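Local structure of glycoside hydrolase family protein (Novosphingobium sp. PP1Y, 6Q2F) at residues A[148-153]-A[508-513]; A[388-393]-A[587-592]; A[651-656]-A[703-708]. The protein probably hydrolyses terminal alpha-L-rhamnosidic linkages, releasing L-rhamnose from glycosides. One frame throughout, in Å; residues are numbered along the deposited sequence.

Interaction 1 (A[148-153]-A[508-513]); sequences DGLKKL and GEANWT
The indole of Trp512 and the carboxamide of Asn511 are the flat groups here, and 148-153 meets each in its own way. At the indole edge, near the ring plane, lies the Lys151 chain, with CD 4.1 Å from CD1 of Trp512. Leu153 comes instead obliquely over the rim of the benzene half, its CD1 4.0 Å from Trp512 CE3. Beyond the two segments, Tyr445 meets the same indole with its ring turned by about 20°.

The carboxamide works through its oxygen. Asn511 holds CG in the crowded position between backbone N and carbonyl carbon (chi1 69°), which carries OD1 to Leu153 N at 2.8 Å, an almost straight bond lying in the carboxamide plane. ND2 turns to Ala386 O, so both ends fix the rotation of the amide.

One backbone oxygen, Lys151 O, accepts twice. Asn511 N reaches Lys151 O within the carbonyl plane at 3.1 Å; Trp512 N, 3.2 Å from Lys151 O, sits 48° above that plane. A water completes the polar seam by accepting from Lys151 N and donating to Trp512 O. Alongside, Ala510 CB packs 3.6 Å from Leu150 CD2 and also touches Lys151 O. The Lys151 chain bends only at its last torsion, bringing NZ to Gly149 O while it forms a salt bridge with Asp465.

Lys152 and Leu150 make their backbone bonds on the other edge, with Ser446 of strand 436-447 and with Leu448 just beyond its end. Strand 151-160 is an outermost strand of a four-stranded antiparallel sheet, covered by the loop after parallel-barrel strand 497-502, the loop that begins with sodium ligands Asp503 and Ser504: an irregular, partly side-chain-mediated pairing between a sheet edge and a beta-alpha loop.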
loop_
_atom_site.group_PDB
_atom_site.type_symbol
_atom_site.label_atom_id
_atom_site.label_comp_id
_atom_site.label_asym_id
_atom_site.label_seq_id
_atom_site.Cartn_x
_atom_site.Cartn_y
_atom_site.Cartn_z
ATOM N N ASP A 148 -3.510 23.913 -13.929
ATOM C CA ASP A 148 -4.050 22.582 -13.685
ATOM C C ASP A 148 -3.217 21.753 -12.710
ATOM O O ASP A 148 -3.482 20.556 -12.548
ATOM C CB ASP A 148 -4.201 21.843 -15.011
ATOM C CG ASP A 148 -5.313 22.415 -15.856
ATOM O OD1 ASP A 148 -6.294 22.889 -15.259
ATOM O OD2 ASP A 148 -5.217 22.383 -17.091
ATOM N N GLY A 149 -2.234 22.350 -12.047
ATOM C CA GLY A 149 -1.488 21.602 -11.059
ATOM C C GLY A 149 -2.214 21.515 -9.726
ATOM O O GLY A 149 -3.260 22.136 -9.502
ATOM N N LEU A 150 -1.639 20.726 -8.823
ATOM C CA LEU A 150 -2.200 20.604 -7.485
ATOM C C LEU A 150 -2.205 21.965 -6.801
ATOM O O LEU A 150 -1.264 22.744 -6.941
ATOM C CB LEU A 150 -1.398 19.595 -6.666
ATOM C CG LEU A 150 -1.609 18.116 -7.018
ATOM C CD1 LEU A 150 -0.426 17.309 -6.519
ATOM C CD2 LEU A 150 -2.909 17.624 -6.383
ATOM N N LYS A 151 -3.275 22.249 -6.058
ATOM C CA LYS A 151 -3.525 23.572 -5.498
ATOM C C LYS A 151 -3.741 23.499 -3.992
ATOM O O LYS A 151 -4.372 22.565 -3.484
ATOM C CB LYS A 151 -4.757 24.219 -6.117
ATOM C CG LYS A 151 -4.673 24.441 -7.604
ATOM C CD LYS A 151 -6.067 24.740 -8.138
ATOM C CE LYS A 151 -6.100 24.721 -9.641
ATOM N NZ LYS A 151 -6.029 23.317 -10.138
ATOM N N LYS A 152 -3.275 24.530 -3.291
ATOM C CA LYS A 152 -3.525 24.709 -1.870
ATOM C C LYS A 152 -4.184 26.063 -1.652
ATOM O O LYS A 152 -3.879 27.036 -2.349
ATOM C CB LYS A 152 -2.223 24.668 -1.059
ATOM C CG LYS A 152 -1.220 25.721 -1.564
ATOM C CD LYS A 152 -0.176 26.055 -0.561
ATOM C CE LYS A 152 0.614 27.261 -1.018
ATOM N NZ LYS A 152 1.301 27.058 -2.314
ATOM N N LEU A 153 -5.055 26.124 -0.650
ATOM C CA LEU A 153 -5.706 27.375 -0.288
ATOM C C LEU A 153 -4.707 28.322 0.381
ATOM O O LEU A 153 -3.881 27.901 1.194
ATOM C CB LEU A 153 -6.889 27.083 0.645
ATOM C CG LEU A 153 -7.965 28.149 0.886
ATOM C CD1 LEU A 153 -8.785 28.404 -0.371
ATOM C CD2 LEU A 153 -8.872 27.742 2.050
ATOM N N GLY A 508 2.045 15.123 -2.162
ATOM C CA GLY A 508 1.911 16.253 -1.253
ATOM C C GLY A 508 0.468 16.484 -0.843
ATOM O O GLY A 508 -0.429 15.697 -1.152
ATOM N N GLU A 509 0.237 17.601 -0.146
ATOM C CA GLU A 509 -1.043 17.836 0.527
ATOM C C GLU A 509 -1.761 18.990 -0.159
ATOM O O GLU A 509 -1.502 20.155 0.146
ATOM C CB GLU A 509 -0.831 18.127 2.012
ATOM C CG GLU A 509 0.020 17.076 2.760
ATOM C CD GLU A 509 -0.418 15.646 2.445
ATOM O OE1 GLU A 509 -1.633 15.411 2.322
ATOM O OE2 GLU A 509 0.470 14.775 2.299
ATOM N N ALA A 510 -2.670 18.657 -1.072
ATOM C CA ALA A 510 -3.469 19.646 -1.781
ATOM C C ALA A 510 -4.868 19.718 -1.172
ATOM O O ALA A 510 -5.432 18.701 -0.750
ATOM C CB ALA A 510 -3.555 19.295 -3.263
ATOM N N ASN A 511 -5.428 20.928 -1.110
ATOM C CA ASN A 511 -6.727 21.057 -0.455
ATOM C C ASN A 511 -7.607 22.101 -1.124
ATOM O O ASN A 511 -8.487 22.677 -0.459
ATOM C CB ASN A 511 -6.565 21.401 1.032
ATOM C CG ASN A 511 -6.031 22.818 1.264
ATOM O OD1 ASN A 511 -5.674 23.539 0.335
ATOM N ND2 ASN A 511 -5.976 23.212 2.535
ATOM N N TRP A 512 -7.378 22.402 -2.401
ATOM C CA TRP A 512 -8.292 23.260 -3.141
ATOM C C TRP A 512 -8.399 22.764 -4.575
ATOM O O TRP A 512 -7.452 22.216 -5.148
ATOM C CB TRP A 512 -7.867 24.745 -3.146
ATOM C CG TRP A 512 -8.829 25.566 -3.954
ATOM C CD1 TRP A 512 -8.649 26.024 -5.215
ATOM C CD2 TRP A 512 -10.160 25.945 -3.573
ATOM N NE1 TRP A 512 -9.767 26.700 -5.643
ATOM C CE2 TRP A 512 -10.716 26.651 -4.655
ATOM C CE3 TRP A 512 -10.929 25.765 -2.415
ATOM C CZ2 TRP A 512 -11.999 27.196 -4.612
ATOM C CZ3 TRP A 512 -12.208 26.286 -2.381
ATOM C CH2 TRP A 512 -12.728 26.998 -3.470
ATOM N N THR A 513 -9.576 22.962 -5.150
ATOM C CA THR A 513 -9.777 22.714 -6.566
ATOM C C THR A 513 -10.894 23.654 -6.992
ATOM O O THR A 513 -11.763 23.979 -6.174
ATOM C CB THR A 513 -10.104 21.227 -6.838
ATOM O OG1 THR A 513 -9.952 20.922 -8.230
ATOM C CG2 THR A 513 -11.518 20.862 -6.377
HETATM O O HOH W 1 -5.531 20.527 -6.112
#

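Interaction 2 (A[388-393]-A[587-592]); sequences FVMSRD and DHRPML
Three side-chain encounters, each with its own orientation, join 388-393 to 587-592, whose touching parts run 107° apart. Met390, present as selenomethionine, folds back on itself at chi2 and chi3. Met390 CG rests 3.4 Å from Arg589 O, and the two bends bring the selenium against Leu592, with SE 3.6 Å from CD2. The two side chains cross obliquely, and Met390 CE adds a contact of its own, 3.7 Å from Leu592 CG.

Arg589 behaves in the opposite manner. With CG anti to the backbone N and the chain extended to NE, it delivers NH1 to two successive carbonyls: Ser391 O at 3.2 Å and Arg392 O at 3.3 Å. Both hydrogen bonds are weak and bent; Arg392 O lies at the guanidinium edge, near its plane. The stronger partner of this group is Glu741, which takes NH2 in a salt bridge.

Arg392 and His588 also cross obliquely, guanidinium and imidazole planes 37° apart. Arg392 NH2 stands at the edge of the imidazole, 3.3 Å from His588 CD2, though this arginine is poorly ordered. Asp750 gathers the pair, one oxygen forming a salt bridge with Arg392 and the other a hydrogen bond with His588 NE2. On the far nitrogen, His588 ND1 donates to Asp587 OD1 at 2.6 Å, in the ring plane. An alanine in place of His588 would probably unsettle both carboxylates, since Asp587 and Asp750 would lose the ring that joins them.

Segment 587-592 directly follows sodium ligand Glu586, with Glu583 earlier in the same loop, and the Pro590 side chain lies about 10 Å from the ion. The two carboxylates would probably favour a protonated His588, and the nearby Arg392 guanidinium, itself paired with Asp750, would partly offset this.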
loop_
_atom_site.group_PDB
_atom_site.type_symbol
_atom_site.label_atom_id
_atom_site.label_comp_id
_atom_site.label_asym_id
_atom_site.label_seq_id
_atom_site.Cartn_x
_atom_site.Cartn_y
_atom_site.Cartn_z
ATOM N N PHE A 388 -3.665 20.630 5.086
ATOM C CA PHE A 388 -2.316 21.019 4.707
ATOM C C PHE A 388 -1.282 19.993 5.150
ATOM O O PHE A 388 -0.185 19.965 4.590
ATOM C CB PHE A 388 -1.962 22.381 5.300
ATOM C CG PHE A 388 -2.692 23.529 4.661
ATOM C CD1 PHE A 388 -2.363 23.945 3.381
ATOM C CD2 PHE A 388 -3.693 24.194 5.342
ATOM C CE1 PHE A 388 -3.030 24.993 2.789
ATOM C CE2 PHE A 388 -4.366 25.248 4.756
ATOM C CZ PHE A 388 -4.029 25.651 3.478
ATOM N N VAL A 389 -1.611 19.160 6.137
ATOM C CA VAL A 389 -0.719 18.108 6.620
ATOM C C VAL A 389 -1.588 17.045 7.269
ATOM O O VAL A 389 -2.613 17.356 7.880
ATOM C CB VAL A 389 0.333 18.665 7.613
ATOM C CG1 VAL A 389 -0.359 19.365 8.789
ATOM C CG2 VAL A 389 1.237 17.533 8.108
HETATM N N MSE A 390 -1.171 15.788 7.144
HETATM C CA MSE A 390 -1.997 14.672 7.566
HETATM C C MSE A 390 -1.980 14.445 9.069
HETATM O O MSE A 390 -0.979 14.695 9.735
HETATM C CB MSE A 390 -1.554 13.386 6.850
HETATM C CG MSE A 390 -1.945 13.359 5.376
HETATM SE SE MSE A 390 -3.845 13.628 5.130
HETATM C CE MSE A 390 -3.869 15.561 4.752
ATOM N N SER A 391 -3.104 13.986 9.609
ATOM C CA SER A 391 -3.127 13.379 10.929
ATOM C C SER A 391 -3.539 11.929 10.745
ATOM O O SER A 391 -4.289 11.597 9.824
ATOM C CB SER A 391 -4.073 14.116 11.896
ATOM O OG SER A 391 -3.673 15.461 12.067
ATOM N N ARG A 392 -3.008 11.073 11.572
ATOM C CA ARG A 392 -3.313 9.693 11.493
ATOM C C ARG A 392 -4.758 9.403 11.833
ATOM O O ARG A 392 -5.389 8.591 11.237
ATOM C CB ARG A 392 -2.366 8.930 12.382
ATOM C CG ARG A 392 -2.671 7.467 12.442
ATOM C CD ARG A 392 -1.765 6.740 13.404
ATOM N NE ARG A 392 -1.364 5.464 12.827
ATOM C CZ ARG A 392 -0.944 5.299 11.571
ATOM N NH1 ARG A 392 -0.895 6.308 10.726
ATOM N NH2 ARG A 392 -0.596 4.112 11.168
ATOM N N ASP A 393 -5.266 10.096 12.817
ATOM C CA ASP A 393 -6.612 9.903 13.348
ATOM C C ASP A 393 -7.154 11.282 13.680
ATOM O O ASP A 393 -6.773 11.874 14.692
ATOM C CB ASP A 393 -6.596 9.003 14.588
ATOM C CG ASP A 393 -7.976 8.833 15.208
ATOM O OD1 ASP A 393 -8.981 9.253 14.589
ATOM O OD2 ASP A 393 -8.058 8.255 16.308
ATOM N N ASP A 587 1.237 2.979 2.086
ATOM C CA ASP A 587 2.117 3.205 3.235
ATOM C C ASP A 587 1.507 4.274 4.143
ATOM O O ASP A 587 1.600 5.473 3.852
ATOM C CB ASP A 587 3.516 3.605 2.751
ATOM C CG ASP A 587 4.542 3.685 3.873
ATOM O OD1 ASP A 587 4.223 3.322 5.019
ATOM O OD2 ASP A 587 5.690 4.101 3.587
ATOM N N HIS A 588 0.907 3.828 5.252
ATOM C CA HIS A 588 0.270 4.704 6.256
ATOM C C HIS A 588 -0.683 5.666 5.541
ATOM O O HIS A 588 -1.548 5.222 4.776
ATOM C CB HIS A 588 1.342 5.366 7.092
ATOM C CG HIS A 588 2.147 4.403 7.895
ATOM N ND1 HIS A 588 3.191 3.681 7.359
ATOM C CD2 HIS A 588 2.056 4.028 9.191
ATOM C CE1 HIS A 588 3.717 2.912 8.295
ATOM N NE2 HIS A 588 3.046 3.101 9.416
ATOM N N ARG A 589 -0.560 6.978 5.744
ATOM C CA ARG A 589 -1.558 7.937 5.287
ATOM C C ARG A 589 -0.842 9.102 4.623
ATOM O O ARG A 589 -0.655 10.166 5.230
ATOM C CB ARG A 589 -2.445 8.392 6.450
ATOM C CG ARG A 589 -3.658 9.236 6.000
ATOM C CD ARG A 589 -4.594 9.550 7.156
ATOM N NE ARG A 589 -5.929 9.879 6.658
ATOM C CZ ARG A 589 -6.987 10.125 7.423
ATOM N NH1 ARG A 589 -6.885 10.092 8.751
ATOM N NH2 ARG A 589 -8.153 10.404 6.851
ATOM N N PRO A 590 -0.404 8.926 3.375
ATOM C CA PRO A 590 0.362 9.991 2.710
ATOM C C PRO A 590 -0.499 11.173 2.289
ATOM O O PRO A 590 0.031 12.276 2.126
ATOM C CB PRO A 590 0.961 9.278 1.493
ATOM C CG PRO A 590 -0.014 8.206 1.202
ATOM C CD PRO A 590 -0.543 7.738 2.528
HETATM N N MSE A 591 -1.802 10.970 2.103
HETATM C CA MSE A 591 -2.723 12.059 1.762
HETATM C C MSE A 591 -4.143 11.636 2.126
HETATM O O MSE A 591 -4.358 10.493 2.536
HETATM C CB MSE A 591 -2.658 12.396 0.284
HETATM C CG MSE A 591 -3.196 11.273 -0.584
HETATM SE SE MSE A 591 -3.172 11.578 -2.502
HETATM C CE MSE A 591 -4.353 13.124 -2.663
ATOM N N LEU A 592 -5.101 12.554 1.975
ATOM C CA LEU A 592 -6.503 12.217 2.171
ATOM C C LEU A 592 -6.954 11.244 1.097
ATOM O O LEU A 592 -6.432 11.217 -0.022
ATOM C CB LEU A 592 -7.385 13.468 2.135
ATOM C CG LEU A 592 -7.105 14.428 3.289
ATOM C CD1 LEU A 592 -7.895 15.735 3.120
ATOM C CD2 LEU A 592 -7.455 13.721 4.628
#

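Interaction 3 (A[651-656]-A[703-708])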
loop_
_atom_site.group_PDB
_atom_site.type_symbol
_atom_site.label_atom_id
_atom_site.label_comp_id
_atom_site.label_asym_id
_atom_site.label_seq_id
_atom_site.Cartn_x
_atom_site.Cartn_y
_atom_site.Cartn_z
ATOM N N ALA A 651 19.760 -6.051 -0.250
ATOM C CA ALA A 651 19.999 -7.495 -0.215
ATOM C C ALA A 651 20.372 -7.955 -1.619
ATOM O O ALA A 651 19.614 -8.672 -2.282
ATOM C CB ALA A 651 18.773 -8.238 0.322
ATOM N N PRO A 652 21.552 -7.563 -2.098
ATOM C CA PRO A 652 21.913 -7.776 -3.513
ATOM C C PRO A 652 21.909 -9.244 -3.918
ATOM O O PRO A 652 22.693 -10.048 -3.412
ATOM C CB PRO A 652 23.322 -7.184 -3.605
ATOM C CG PRO A 652 23.498 -6.380 -2.368
ATOM C CD PRO A 652 22.660 -6.998 -1.318
ATOM N N TRP A 653 21.037 -9.579 -4.872
ATOM C CA TRP A 653 20.954 -10.920 -5.459
ATOM C C TRP A 653 20.910 -12.018 -4.399
ATOM O O TRP A 653 21.301 -13.161 -4.644
ATOM C CB TRP A 653 22.097 -11.154 -6.453
ATOM C CG TRP A 653 21.886 -10.344 -7.717
ATOM C CD1 TRP A 653 21.184 -10.730 -8.824
ATOM C CD2 TRP A 653 22.338 -9.002 -7.977
ATOM N NE1 TRP A 653 21.184 -9.722 -9.756
ATOM C CE2 TRP A 653 21.880 -8.651 -9.262
ATOM C CE3 TRP A 653 23.097 -8.074 -7.253
ATOM C CZ2 TRP A 653 22.140 -7.401 -9.836
ATOM C CZ3 TRP A 653 23.347 -6.828 -7.821
ATOM C CH2 TRP A 653 22.869 -6.504 -9.098
ATOM N N ALA A 654 20.367 -11.704 -3.222
ATOM C CA ALA A 654 20.368 -12.639 -2.102
ATOM C C ALA A 654 19.079 -13.462 -2.005
ATOM O O ALA A 654 18.620 -13.773 -0.900
ATOM C CB ALA A 654 20.647 -11.883 -0.804
ATOM N N PHE A 655 18.496 -13.858 -3.129
ATOM C CA PHE A 655 17.248 -14.607 -3.080
ATOM C C PHE A 655 17.211 -15.686 -4.146
ATOM O O PHE A 655 17.497 -15.437 -5.317
ATOM C CB PHE A 655 16.010 -13.680 -3.271
ATOM C CG PHE A 655 15.940 -12.544 -2.306
ATOM C CD1 PHE A 655 16.561 -11.331 -2.598
ATOM C CD2 PHE A 655 15.230 -12.675 -1.116
ATOM C CE1 PHE A 655 16.472 -10.253 -1.705
ATOM C CE2 PHE A 655 15.132 -11.609 -0.214
ATOM C CZ PHE A 655 15.749 -10.395 -0.508
ATOM N N ALA A 656 16.850 -16.875 -3.717
ATOM C CA ALA A 656 16.431 -17.969 -4.565
ATOM C C ALA A 656 14.992 -18.274 -4.179
ATOM O O ALA A 656 14.519 -17.790 -3.146
ATOM C CB ALA A 656 17.330 -19.199 -4.373
ATOM N N ARG A 703 16.772 -12.055 -16.791
ATOM C CA ARG A 703 17.468 -13.146 -17.466
ATOM C C ARG A 703 18.925 -13.273 -17.056
ATOM O O ARG A 703 19.555 -14.294 -17.373
ATOM C CB ARG A 703 17.384 -12.965 -18.974
ATOM C CG ARG A 703 17.984 -11.659 -19.523
ATOM C CD ARG A 703 17.770 -11.664 -21.005
ATOM N NE ARG A 703 18.109 -10.392 -21.633
ATOM C CZ ARG A 703 19.277 -10.177 -22.215
ATOM N NH1 ARG A 703 20.181 -11.154 -22.216
ATOM N NH2 ARG A 703 19.542 -8.999 -22.767
ATOM N N GLN A 704 19.475 -12.267 -16.383
ATOM C CA GLN A 704 20.821 -12.335 -15.836
ATOM C C GLN A 704 20.868 -12.977 -14.451
ATOM O O GLN A 704 21.962 -13.274 -13.965
ATOM C CB GLN A 704 21.428 -10.921 -15.761
ATOM C CG GLN A 704 21.550 -10.188 -17.103
ATOM C CD GLN A 704 22.591 -10.788 -18.033
ATOM O OE1 GLN A 704 22.604 -11.983 -18.297
ATOM N NE2 GLN A 704 23.467 -9.943 -18.544
ATOM N N GLU A 705 19.719 -13.173 -13.781
ATOM C CA GLU A 705 19.738 -13.883 -12.504
ATOM C C GLU A 705 20.446 -15.226 -12.671
ATOM O O GLU A 705 20.349 -15.866 -13.720
ATOM C CB GLU A 705 18.303 -14.068 -11.980
ATOM C CG GLU A 705 18.151 -14.756 -10.600
ATOM C CD GLU A 705 18.914 -14.070 -9.469
ATOM O OE1 GLU A 705 20.151 -14.237 -9.389
ATOM O OE2 GLU A 705 18.287 -13.382 -8.638
ATOM N N SER A 706 21.188 -15.641 -11.640
ATOM C CA SER A 706 22.002 -16.851 -11.765
ATOM C C SER A 706 21.136 -18.080 -12.032
ATOM O O SER A 706 21.478 -18.927 -12.865
ATOM C CB SER A 706 22.856 -17.054 -10.510
ATOM O OG SER A 706 22.101 -16.844 -9.335
ATOM N N TRP A 707 19.988 -18.178 -11.363
ATOM C CA TRP A 707 19.074 -19.294 -11.558
ATOM C C TRP A 707 17.970 -18.973 -12.564
ATOM O O TRP A 707 16.941 -19.663 -12.590
ATOM C CB TRP A 707 18.472 -19.717 -10.214
ATOM C CG TRP A 707 17.949 -18.569 -9.387
ATOM C CD1 TRP A 707 18.677 -17.761 -8.556
ATOM C CD2 TRP A 707 16.590 -18.117 -9.294
ATOM N NE1 TRP A 707 17.855 -16.824 -7.961
ATOM C CE2 TRP A 707 16.569 -17.026 -8.394
ATOM C CE3 TRP A 707 15.388 -18.535 -9.872
ATOM C CZ2 TRP A 707 15.388 -16.340 -8.062
ATOM C CZ3 TRP A 707 14.222 -17.860 -9.544
ATOM C CH2 TRP A 707 14.231 -16.765 -8.645
ATOM N N ALA A 708 18.176 -17.953 -13.403
ATOM C CA ALA A 708 17.102 -17.467 -14.264
ATOM C C ALA A 708 16.611 -18.545 -15.221
ATOM O O ALA A 708 15.406 -18.652 -15.479
ATOM C CB ALA A 708 17.566 -16.249 -15.048
HETATM O O HOH W 2 18.399 -12.970 -6.230
#
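Each segment contains a beta turn, type II from Ala651 to Ala654 and type I from Glu705 to Ala708, the former in the loop following strand 642-649 of the parallel beta/alpha barrel; Trp707 reaches the residues directly after the type II turn. The tight part is the indole of Trp707. Its CG occupies the crowded position between backbone N and carbonyl carbon (chi1 48°), and Trp707 NE1 gives a hydrogen bond of 3.0 Å to a lone pair of Phe655 O, although that oxygen lies 23° out of the indole plane. Ala656 CA comes obliquely over the indole rim, 3.9 Å from Trp707 NE1, and Glu705 CG covers the opposite side, so the indole lies between Ala656 on one face and Glu705 of its own segment on the other.

The Glu705 carboxylate side is looser. This group stands nearly perpendicular to the Trp653 ring, at 87°, and meets only its edge, with Glu705 OE1 3.7 Å from Trp653 CD1; Tyr700 stacks on that indole. Gln704 O and Ser706 OG reach Trp1098 and Asn1096, which joins this corner of the barrel to the C-terminal beta-rich region.

The carboxylate oxygens divide their work. Glu705 OE1 accepts Ser706 N at 2.8 Å through its anti lone pair, whereas a water links Glu705 to Phe655, donating to both Phe655 O and Glu705 OE2 and lying just 2.4 Å from OE2.

Overall arrangement
From the N terminus, strand 151-160 and the residues leading into it are the first to wait for a distant partner; interaction 1 closes that long loop at 508-513. Interaction 2 opens inside it, at 388-393, and closes at 587-592, so the two cross along the chain. They also touch in space, through Phe388 against Leu153 and Asn511, and bring the beta-rich insertion onto consecutive barrel loops, those after strands 497-502 and 579-582. Interaction 3 comes in series and closes a much shorter excursion of 46 residues, including helix 657-670, joining the loop after barrel strand 642-649 to the loop before helix 712-726. It lies across the chain's centre from interaction 1, their nearest atoms about 28 Å apart.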